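Side-chain contacts in membrane-bound lytic murein transglycosylase A (Burkholderia pseudomallei, PDB 6QK4), which probably cleaves the beta-1,4 bond between N-acetylmuramic acid and N-acetylglucosamine in peptidoglycan, forming a 1,6-anhydro bond in the muramic acid residue: residues Ala53-Ala56 / Asn60-Arg63; Trp128-Arg133 / Ser151-Val156; Phe165-Gln170 / Val240-Met245. All coordinates share one frame; numbering follows the deposited sequence.

Contact 1 (Ala53-Ala56 / Asn60-Arg63); sequences ARLA and NWQR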
loop_
_atom_site.group_PDB
_atom_site.type_symbol
_atom_site.label_atom_id
_atom_site.label_comp_id
_atom_site.label_asym_id
_atom_site.label_seq_id
_atom_site.Cartn_x
_atom_site.Cartn_y
_atom_site.Cartn_z
ATOM N N ALA A 53 20.287 -4.974 -0.756
ATOM C CA ALA A 53 20.796 -4.079 -1.793
ATOM C C ALA A 53 21.213 -2.736 -1.202
ATOM O O ALA A 53 22.030 -2.039 -1.794
ATOM C CB ALA A 53 19.774 -3.818 -2.905
ATOM N N ARG A 54 20.624 -2.332 -0.075
ATOM C CA ARG A 54 21.031 -1.090 0.593
ATOM C C ARG A 54 21.854 -1.311 1.853
ATOM O O ARG A 54 22.514 -0.384 2.295
ATOM C CB ARG A 54 19.811 -0.242 0.951
ATOM C CG ARG A 54 19.100 0.297 -0.280
ATOM C CD ARG A 54 20.012 1.336 -0.963
ATOM N NE ARG A 54 19.411 1.960 -2.139
ATOM C CZ ARG A 54 19.442 1.423 -3.362
ATOM N NH1 ARG A 54 20.083 0.273 -3.564
ATOM N NH2 ARG A 54 18.842 2.034 -4.389
ATOM N N LEU A 55 21.830 -2.495 2.458
ATOM C CA LEU A 55 22.483 -2.693 3.742
ATOM C C LEU A 55 23.744 -3.533 3.714
ATOM O O LEU A 55 24.458 -3.563 4.736
ATOM C CB LEU A 55 21.536 -3.359 4.730
ATOM C CG LEU A 55 20.396 -2.466 5.207
ATOM C CD1 LEU A 55 19.558 -3.336 6.033
ATOM C CD2 LEU A 55 20.901 -1.344 6.068
ATOM N N ALA A 56 24.050 -4.210 2.611
ATOM C CA ALA A 56 25.031 -5.289 2.655
ATOM C C ALA A 56 26.408 -4.782 3.088
ATOM O O ALA A 56 27.154 -5.504 3.749
ATOM C CB ALA A 56 25.152 -5.947 1.293
ATOM N N ASN A 60 27.384 -4.115 10.369
ATOM C CA ASN A 60 26.554 -5.012 11.175
ATOM C C ASN A 60 25.784 -6.002 10.306
ATOM O O ASN A 60 25.353 -7.042 10.814
ATOM C CB ASN A 60 25.523 -4.253 12.014
ATOM C CG ASN A 60 26.136 -3.460 13.103
ATOM O OD1 ASN A 60 27.261 -3.750 13.525
ATOM N ND2 ASN A 60 25.442 -2.438 13.557
ATOM N N TRP A 61 25.641 -5.694 9.014
ATOM C CA TRP A 61 24.849 -6.471 8.055
ATOM C C TRP A 61 25.684 -7.315 7.106
ATOM O O TRP A 61 25.141 -8.179 6.424
ATOM C CB TRP A 61 23.946 -5.511 7.250
ATOM C CG TRP A 61 22.728 -5.102 8.033
ATOM C CD1 TRP A 61 22.657 -4.161 9.050
ATOM C CD2 TRP A 61 21.437 -5.699 7.939
ATOM N NE1 TRP A 61 21.326 -4.085 9.530
ATOM C CE2 TRP A 61 20.584 -5.040 8.875
ATOM C CE3 TRP A 61 20.893 -6.713 7.110
ATOM C CZ2 TRP A 61 19.208 -5.356 9.000
ATOM C CZ3 TRP A 61 19.538 -7.020 7.240
ATOM C CH2 TRP A 61 18.721 -6.323 8.180
ATOM N N GLN A 62 27.016 -7.158 7.085
ATOM C CA GLN A 62 27.770 -7.819 6.025
ATOM C C GLN A 62 27.598 -9.330 6.075
ATOM O O GLN A 62 27.394 -9.966 5.035
ATOM C CB GLN A 62 29.276 -7.442 6.146
ATOM C CG GLN A 62 29.591 -6.053 5.727
ATOM C CD GLN A 62 31.092 -5.697 5.976
ATOM O OE1 GLN A 62 31.923 -6.593 6.238
ATOM N NE2 GLN A 62 31.427 -4.397 5.887
ATOM N N ARG A 63 27.746 -9.941 7.257
ATOM C CA ARG A 63 27.659 -11.390 7.314
ATOM C C ARG A 63 26.261 -11.879 6.983
ATOM O O ARG A 63 26.105 -12.890 6.293
ATOM C CB ARG A 63 28.029 -11.919 8.697
ATOM C CG ARG A 63 29.521 -11.862 8.991
ATOM C CD ARG A 63 29.700 -12.228 10.471
ATOM N NE ARG A 63 29.117 -13.536 10.807
ATOM C CZ ARG A 63 28.073 -13.730 11.624
ATOM N NH1 ARG A 63 27.453 -12.699 12.209
ATOM N NH2 ARG A 63 27.637 -14.968 11.849
#

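Contact 2 (Trp128-Arg133 / Ser151-Val156); sequences WPAGYR and SGNELV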
loop_
_atom_site.group_PDB
_atom_site.type_symbol
_atom_site.label_atom_id
_atom_site.label_comp_id
_atom_site.label_asym_id
_atom_site.label_seq_id
_atom_site.Cartn_x
_atom_site.Cartn_y
_atom_site.Cartn_z
ATOM N N TRP A 128 -2.597 18.800 -15.548
ATOM C CA TRP A 128 -3.104 20.122 -15.209
ATOM C C TRP A 128 -3.364 20.900 -16.510
ATOM O O TRP A 128 -2.519 20.891 -17.415
ATOM C CB TRP A 128 -2.115 20.860 -14.300
ATOM C CG TRP A 128 -2.618 22.205 -13.857
ATOM C CD1 TRP A 128 -2.386 23.403 -14.476
ATOM C CD2 TRP A 128 -3.449 22.492 -12.722
ATOM N NE1 TRP A 128 -3.010 24.413 -13.793
ATOM C CE2 TRP A 128 -3.674 23.887 -12.716
ATOM C CE3 TRP A 128 -4.019 21.714 -11.711
ATOM C CZ2 TRP A 128 -4.432 24.523 -11.736
ATOM C CZ3 TRP A 128 -4.776 22.340 -10.734
ATOM C CH2 TRP A 128 -4.987 23.741 -10.761
ATOM N N PRO A 129 -4.530 21.522 -16.667
ATOM C CA PRO A 129 -4.883 22.118 -17.962
ATOM C C PRO A 129 -4.006 23.329 -18.249
ATOM O O PRO A 129 -3.863 24.221 -17.405
ATOM C CB PRO A 129 -6.351 22.519 -17.789
ATOM C CG PRO A 129 -6.833 21.801 -16.598
ATOM C CD PRO A 129 -5.618 21.615 -15.696
ATOM N N ALA A 130 -3.400 23.339 -19.438
ATOM C CA ALA A 130 -2.479 24.422 -19.795
ATOM C C ALA A 130 -3.175 25.787 -19.769
ATOM O O ALA A 130 -2.569 26.804 -19.396
ATOM C CB ALA A 130 -1.865 24.150 -21.169
ATOM N N GLY A 131 -4.447 25.829 -20.151
ATOM C CA GLY A 131 -5.202 27.063 -20.054
ATOM C C GLY A 131 -5.667 27.325 -18.635
ATOM O O GLY A 131 -6.873 27.457 -18.379
ATOM N N TYR A 132 -4.721 27.397 -17.701
ATOM C CA TYR A 132 -5.094 27.614 -16.315
ATOM C C TYR A 132 -3.841 27.842 -15.485
ATOM O O TYR A 132 -2.755 27.363 -15.827
ATOM C CB TYR A 132 -5.897 26.437 -15.767
ATOM C CG TYR A 132 -6.974 26.849 -14.807
ATOM C CD1 TYR A 132 -6.673 27.073 -13.471
ATOM C CD2 TYR A 132 -8.295 27.020 -15.229
ATOM C CE1 TYR A 132 -7.660 27.445 -12.562
ATOM C CE2 TYR A 132 -9.301 27.400 -14.324
ATOM C CZ TYR A 132 -8.974 27.614 -12.984
ATOM O OH TYR A 132 -9.940 27.988 -12.060
ATOM N N ARG A 133 -4.012 28.582 -14.394
ATOM C CA ARG A 133 -2.909 29.031 -13.559
ATOM C C ARG A 133 -2.793 28.130 -12.337
ATOM O O ARG A 133 -3.788 27.905 -11.629
ATOM C CB ARG A 133 -3.124 30.481 -13.124
ATOM C CG ARG A 133 -1.950 31.109 -12.405
ATOM C CD ARG A 133 -2.000 32.641 -12.522
ATOM N NE ARG A 133 -3.129 33.243 -11.806
ATOM C CZ ARG A 133 -4.202 33.745 -12.403
ATOM N NH1 ARG A 133 -4.284 33.720 -13.724
ATOM N NH2 ARG A 133 -5.189 34.281 -11.692
ATOM N N SER A 151 -10.172 19.355 -22.591
ATOM C CA SER A 151 -9.879 18.804 -23.910
ATOM C C SER A 151 -8.453 19.122 -24.342
ATOM O O SER A 151 -7.969 20.241 -24.150
ATOM C CB SER A 151 -10.856 19.372 -24.939
ATOM O OG SER A 151 -12.184 19.138 -24.527
ATOM N N GLY A 152 -7.774 18.124 -24.923
ATOM C CA GLY A 152 -6.390 18.258 -25.309
ATOM C C GLY A 152 -5.394 18.158 -24.179
ATOM O O GLY A 152 -4.192 18.213 -24.440
ATOM N N ASN A 153 -5.840 18.034 -22.922
ATOM C CA ASN A 153 -4.921 17.892 -21.804
ATOM C C ASN A 153 -4.840 16.450 -21.318
ATOM O O ASN A 153 -4.459 16.206 -20.167
ATOM C CB ASN A 153 -5.333 18.829 -20.669
ATOM C CG ASN A 153 -5.137 20.306 -21.030
ATOM O OD1 ASN A 153 -4.007 20.802 -21.086
ATOM N ND2 ASN A 153 -6.236 20.997 -21.283
ATOM N N GLU A 154 -5.242 15.500 -22.162
ATOM C CA GLU A 154 -5.245 14.094 -21.778
ATOM C C GLU A 154 -3.805 13.592 -21.654
ATOM O O GLU A 154 -2.940 13.921 -22.475
ATOM C CB GLU A 154 -6.043 13.280 -22.811
ATOM C CG GLU A 154 -7.516 13.666 -22.953
ATOM C CD GLU A 154 -7.735 14.803 -23.947
ATOM O OE1 GLU A 154 -6.725 15.278 -24.496
ATOM O OE2 GLU A 154 -8.902 15.225 -24.140
ATOM N N LEU A 155 -3.521 12.833 -20.591
ATOM C CA LEU A 155 -2.203 12.266 -20.369
ATOM C C LEU A 155 -2.120 10.842 -20.936
ATOM O O LEU A 155 -1.109 10.497 -21.574
ATOM C CB LEU A 155 -1.886 12.305 -18.864
ATOM C CG LEU A 155 -0.593 11.688 -18.366
ATOM C CD1 LEU A 155 0.622 12.357 -19.056
ATOM C CD2 LEU A 155 -0.471 11.718 -16.806
ATOM N N VAL A 156 -3.191 10.078 -20.797
ATOM C CA VAL A 156 -3.249 8.681 -21.211
ATOM C C VAL A 156 -4.707 8.245 -21.094
ATOM O O VAL A 156 -5.517 8.902 -20.407
ATOM C CB VAL A 156 -2.299 7.842 -20.311
ATOM C CG1 VAL A 156 -2.791 7.833 -18.853
ATOM C CG2 VAL A 156 -2.147 6.436 -20.811
#

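Contact 3 (Phe165-Gln170 / Val240-Met245); sequences FFLQVQ and VFFREM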
loop_
_atom_site.group_PDB
_atom_site.type_symbol
_atom_site.label_atom_id
_atom_site.label_comp_id
_atom_site.label_asym_id
_atom_site.label_seq_id
_atom_site.Cartn_x
_atom_site.Cartn_y
_atom_site.Cartn_z
ATOM N N PHE A 165 -11.303 6.835 -11.365
ATOM C CA PHE A 165 -11.790 7.539 -10.191
ATOM C C PHE A 165 -10.985 7.181 -8.958
ATOM O O PHE A 165 -10.618 8.057 -8.172
ATOM C CB PHE A 165 -13.254 7.176 -9.990
ATOM C CG PHE A 165 -13.915 7.896 -8.875
ATOM C CD1 PHE A 165 -13.847 7.399 -7.561
ATOM C CD2 PHE A 165 -14.650 9.073 -9.138
ATOM C CE1 PHE A 165 -14.504 8.057 -6.502
ATOM C CE2 PHE A 165 -15.340 9.740 -8.081
ATOM C CZ PHE A 165 -15.265 9.226 -6.783
ATOM N N PHE A 166 -10.743 5.889 -8.734
ATOM C CA PHE A 166 -9.981 5.527 -7.530
ATOM C C PHE A 166 -8.501 5.779 -7.652
ATOM O O PHE A 166 -7.838 5.957 -6.626
ATOM C CB PHE A 166 -10.270 4.070 -7.148
ATOM C CG PHE A 166 -11.635 3.938 -6.513
ATOM C CD1 PHE A 166 -11.890 4.548 -5.286
ATOM C CD2 PHE A 166 -12.675 3.329 -7.174
ATOM C CE1 PHE A 166 -13.144 4.499 -4.723
ATOM C CE2 PHE A 166 -13.932 3.258 -6.603
ATOM C CZ PHE A 166 -14.176 3.848 -5.389
ATOM N N LEU A 167 -7.975 5.887 -8.876
ATOM C CA LEU A 167 -6.610 6.364 -9.007
ATOM C C LEU A 167 -6.527 7.818 -8.579
ATOM O O LEU A 167 -5.553 8.221 -7.936
ATOM C CB LEU A 167 -6.133 6.181 -10.451
ATOM C CG LEU A 167 -4.830 6.824 -10.871
ATOM C CD1 LEU A 167 -3.727 6.037 -10.189
ATOM C CD2 LEU A 167 -4.625 6.714 -12.336
ATOM N N GLN A 168 -7.543 8.626 -8.944
ATOM C CA GLN A 168 -7.610 9.993 -8.434
ATOM C C GLN A 168 -7.651 10.043 -6.912
ATOM O O GLN A 168 -7.022 10.914 -6.318
ATOM C CB GLN A 168 -8.825 10.724 -8.995
ATOM C CG GLN A 168 -8.642 11.154 -10.405
ATOM C CD GLN A 168 -9.922 11.724 -10.969
ATOM O OE1 GLN A 168 -10.990 11.131 -10.856
ATOM N NE2 GLN A 168 -9.800 12.861 -11.616
ATOM N N VAL A 169 -8.417 9.159 -6.276
ATOM C CA VAL A 169 -8.471 9.147 -4.811
ATOM C C VAL A 169 -7.073 8.888 -4.238
ATOM O O VAL A 169 -6.646 9.550 -3.288
ATOM C CB VAL A 169 -9.507 8.129 -4.303
ATOM C CG1 VAL A 169 -9.398 7.985 -2.812
ATOM C CG2 VAL A 169 -10.945 8.557 -4.676
ATOM N N GLN A 170 -6.306 7.979 -4.855
ATOM C CA GLN A 170 -4.982 7.686 -4.340
ATOM C C GLN A 170 -3.982 8.798 -4.675
ATOM O O GLN A 170 -3.105 9.110 -3.872
ATOM C CB GLN A 170 -4.521 6.330 -4.886
ATOM C CG GLN A 170 -3.043 6.041 -4.569
ATOM C CD GLN A 170 -2.886 5.107 -3.377
ATOM O OE1 GLN A 170 -3.850 4.855 -2.616
ATOM N NE2 GLN A 170 -1.674 4.561 -3.227
ATOM N N VAL A 240 -8.903 15.275 -9.581
ATOM C CA VAL A 240 -7.462 15.226 -9.388
ATOM C C VAL A 240 -6.775 15.078 -10.734
ATOM O O VAL A 240 -7.214 14.296 -11.582
ATOM C CB VAL A 240 -7.110 14.065 -8.440
ATOM C CG1 VAL A 240 -5.590 13.822 -8.354
ATOM C CG2 VAL A 240 -7.771 14.291 -7.072
ATOM N N PHE A 241 -5.695 15.839 -10.927
ATOM C CA PHE A 241 -4.879 15.831 -12.123
ATOM C C PHE A 241 -3.594 15.070 -11.854
ATOM O O PHE A 241 -3.244 14.799 -10.708
ATOM C CB PHE A 241 -4.542 17.246 -12.556
ATOM C CG PHE A 241 -5.758 18.078 -12.822
ATOM C CD1 PHE A 241 -6.393 17.987 -14.044
ATOM C CD2 PHE A 241 -6.284 18.888 -11.828
ATOM C CE1 PHE A 241 -7.541 18.757 -14.312
ATOM C CE2 PHE A 241 -7.413 19.649 -12.067
ATOM C CZ PHE A 241 -8.043 19.586 -13.315
ATOM N N PHE A 242 -2.896 14.744 -12.928
ATOM C CA PHE A 242 -1.730 13.869 -12.844
ATOM C C PHE A 242 -0.556 14.443 -13.625
ATOM O O PHE A 242 -0.716 15.234 -14.561
ATOM C CB PHE A 242 -2.046 12.472 -13.398
ATOM C CG PHE A 242 -3.088 11.761 -12.608
ATOM C CD1 PHE A 242 -2.726 11.082 -11.441
ATOM C CD2 PHE A 242 -4.417 11.786 -12.987
ATOM C CE1 PHE A 242 -3.720 10.422 -10.664
ATOM C CE2 PHE A 242 -5.419 11.131 -12.233
ATOM C CZ PHE A 242 -5.071 10.457 -11.081
ATOM N N ARG A 243 0.635 13.999 -13.236
ATOM C CA ARG A 243 1.855 14.229 -13.981
ATOM C C ARG A 243 2.505 12.873 -14.239
ATOM O O ARG A 243 2.395 11.960 -13.414
ATOM C CB ARG A 243 2.786 15.189 -13.203
ATOM C CG ARG A 243 3.873 14.542 -12.363
ATOM C CD ARG A 243 4.646 15.600 -11.550
ATOM N NE ARG A 243 5.681 15.032 -10.677
ATOM C CZ ARG A 243 5.577 14.933 -9.354
ATOM N NH1 ARG A 243 4.475 15.348 -8.743
ATOM N NH2 ARG A 243 6.569 14.410 -8.640
ATOM N N GLU A 244 3.121 12.726 -15.418
ATOM C CA GLU A 244 3.946 11.556 -15.699
ATOM C C GLU A 244 5.249 11.654 -14.934
ATOM O O GLU A 244 5.896 12.709 -14.911
ATOM C CB GLU A 244 4.265 11.432 -17.188
ATOM C CG GLU A 244 5.191 10.234 -17.501
ATOM C CD GLU A 244 5.095 9.745 -18.951
ATOM O OE1 GLU A 244 4.661 10.517 -19.827
ATOM O OE2 GLU A 244 5.436 8.571 -19.214
ATOM N N MET A 245 5.645 10.525 -14.327
ATOM C CA MET A 245 6.803 10.374 -13.477
ATOM C C MET A 245 8.004 9.870 -14.278
ATOM O O MET A 245 7.848 9.186 -15.301
ATOM C CB MET A 245 6.494 9.407 -12.332
ATOM C CG MET A 245 5.395 9.871 -11.371
ATOM S SD MET A 245 5.708 11.526 -10.682
ATOM C CE MET A 245 6.854 11.109 -9.340
#

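Contact 1 (Ala53-Ala56 / Asn60-Arg63)
In Leu55 and Trp61 alike, CG lies anti to the carbonyl carbon and beside the backbone N (chi1 -70° in Leu55 and -79° in Trp61), and this brings the leucine branch over the flat of the indole. The touching is done by CD1 of Leu55. It sits 3.4 Å from the centroid of the six-membered ring of Trp61, only 9° off the ring normal, a CH-pi contact over the middle of the face. CD1 is also close to the seam between the two rings, 3.5 Å from CE2 of Trp61, while CB of Leu55 lies by the CG-CD2 bond of the indole, 3.9 Å from CG of Trp61. The methyl and the beta carbon thus lie along one face of the indole from its root to its benzene half.

These groups pack at the junction of two helices: a short turn links helix 44-55 to helix 62-68. The Cys52-Cys65 disulfide ties the same two helices covalently. Both Leu55 and Trp61 are buried, and Phe87 adds an edge-to-face ring contact to the indole, joining the helix junction to strand 87-92.

At the backbone, two carbonyls meet carbon rather than N-H groups across the turn. The O of Leu55 comes 3.2 Å from CB of Trp61. The O of Ala56 faces Gln62, taking a CA-H...O contact from CA of Gln62 at 3.3 Å and lying 3.2 Å from CG of Gln62. Beyond CG the glutamine runs extended on the exposed side, and its NE2 hydrogen-bonds the O of Arg57, inside the turn itself. OD1 of Asn60 has a weak hydrogen bond to OG of Ser348, at the very C-terminus of the chain.

Contact 2 (Trp128-Arg133 / Ser151-Val156)
The backbones come together at Pro129 and Asn153, whose CA atoms are 5.7 Å apart. Residues 128-133 have no regular structure: the chain bends tightly in an inverse gamma turn centred on Gly131, where N of Tyr132 makes a weak hydrogen bond of 2.8 Å to O of Ala130. In the other segment, Gly152 turns the chain with a positive phi before strand 154-158 begins.

Asn153 carries the contact. With CG placed beside its backbone N (chi1 -68°), the carboxamide reaches across to the loop, and OD1 of Asn153 accepts the backbone N-H of Ala130 at 3.1 Å. The bond is nearly straight at hydrogen (167°), yet the donor stands 45° out of the carbonyl plane, so it approaches from above rather than on a lone pair. The nitrogen branch, ND2, is used as well, in a weak hydrogen bond to O of Leu150.

Within the MltA-specific insert domain, the chain leaves strand 123-126 here and later enters its antiparallel partner, strand 154-158. Asn153 bonds to Arg127 through its main chain and to Ala130 through its side chain, so it continues the link past the end of strand 123-126.

Around that grip the packing is carbon against amide. Pro129 lies alongside the carboxamide, its CA 3.5 Å from OD1 of Asn153 and its CB 3.8 Å from ND2 of Asn153. Pro129 is itself buried, resting on Met138 and Leu150, and its CD covers part of one face of the Trp128 indole, 3.6 Å above the plane and toward the rim. Within residues 151-156, N of Gly152 gives a weak hydrogen bond to OE2 of Glu154.

Contact 3 (Phe165-Gln170 / Val240-Met245)
NE2 of Gln168 donates to the backbone O of Val240 at 3.0 Å, almost straight at 172°. The donor lies in the carbonyl plane on a lone pair, and the acceptor lies close to the plane of the glutamine amide. This bond fastens helix 161-170 to strand 240-244 of the MltA-specific insert domain, a helix packed across a strand: the axes of segments 165-170 and 240-244 approach to 8.2 Å at 80°. The other end of the amide is held too: OE1 of Gln168 accepts from NH2 of Arg141, so the buried group is fixed in rotation from both sides.

Around the amide the contact is mostly carbon packing. CB of Gln168 meets CB of Val240 at 3.8 Å, and CG2 of Val240 comes 3.5 Å from the backbone O of Gln168. Phe242, two residues along the same side of the strand, points its ring edge at the helix, with CZ 3.7 Å from CA of Gln168. Leu167, with Val185, Leu125 and Leu111 around it, reaches the same ring corner because its CG stands anti to the backbone N (chi1 170°), placing CG of Leu167 3.6 Å from CZ of Phe242.

In the fold
The three contacts follow one another along the chain without overlapping. Contacts 2 and 3 are neighbours, centres 13 Å apart inside the MltA-specific insert domain: strand 154-158 leads into helix 161-170, and the contacts touch where the Trp128 and Phe241 rings meet edge-to-face, where Pro129 packs on Phe241 and where Leu155 packs on Phe242. Strands 123-126, 154-158 and 240-244 thus pack together with that helix. Contact 1 lies well away, beside strand 87-92, its centre about 46 Å from that of contact 2 and about 36 Å from that of contact 3. This separation is consistent with the two-domain build of MltA-type enzymes, whose glycan-binding groove runs between the domains.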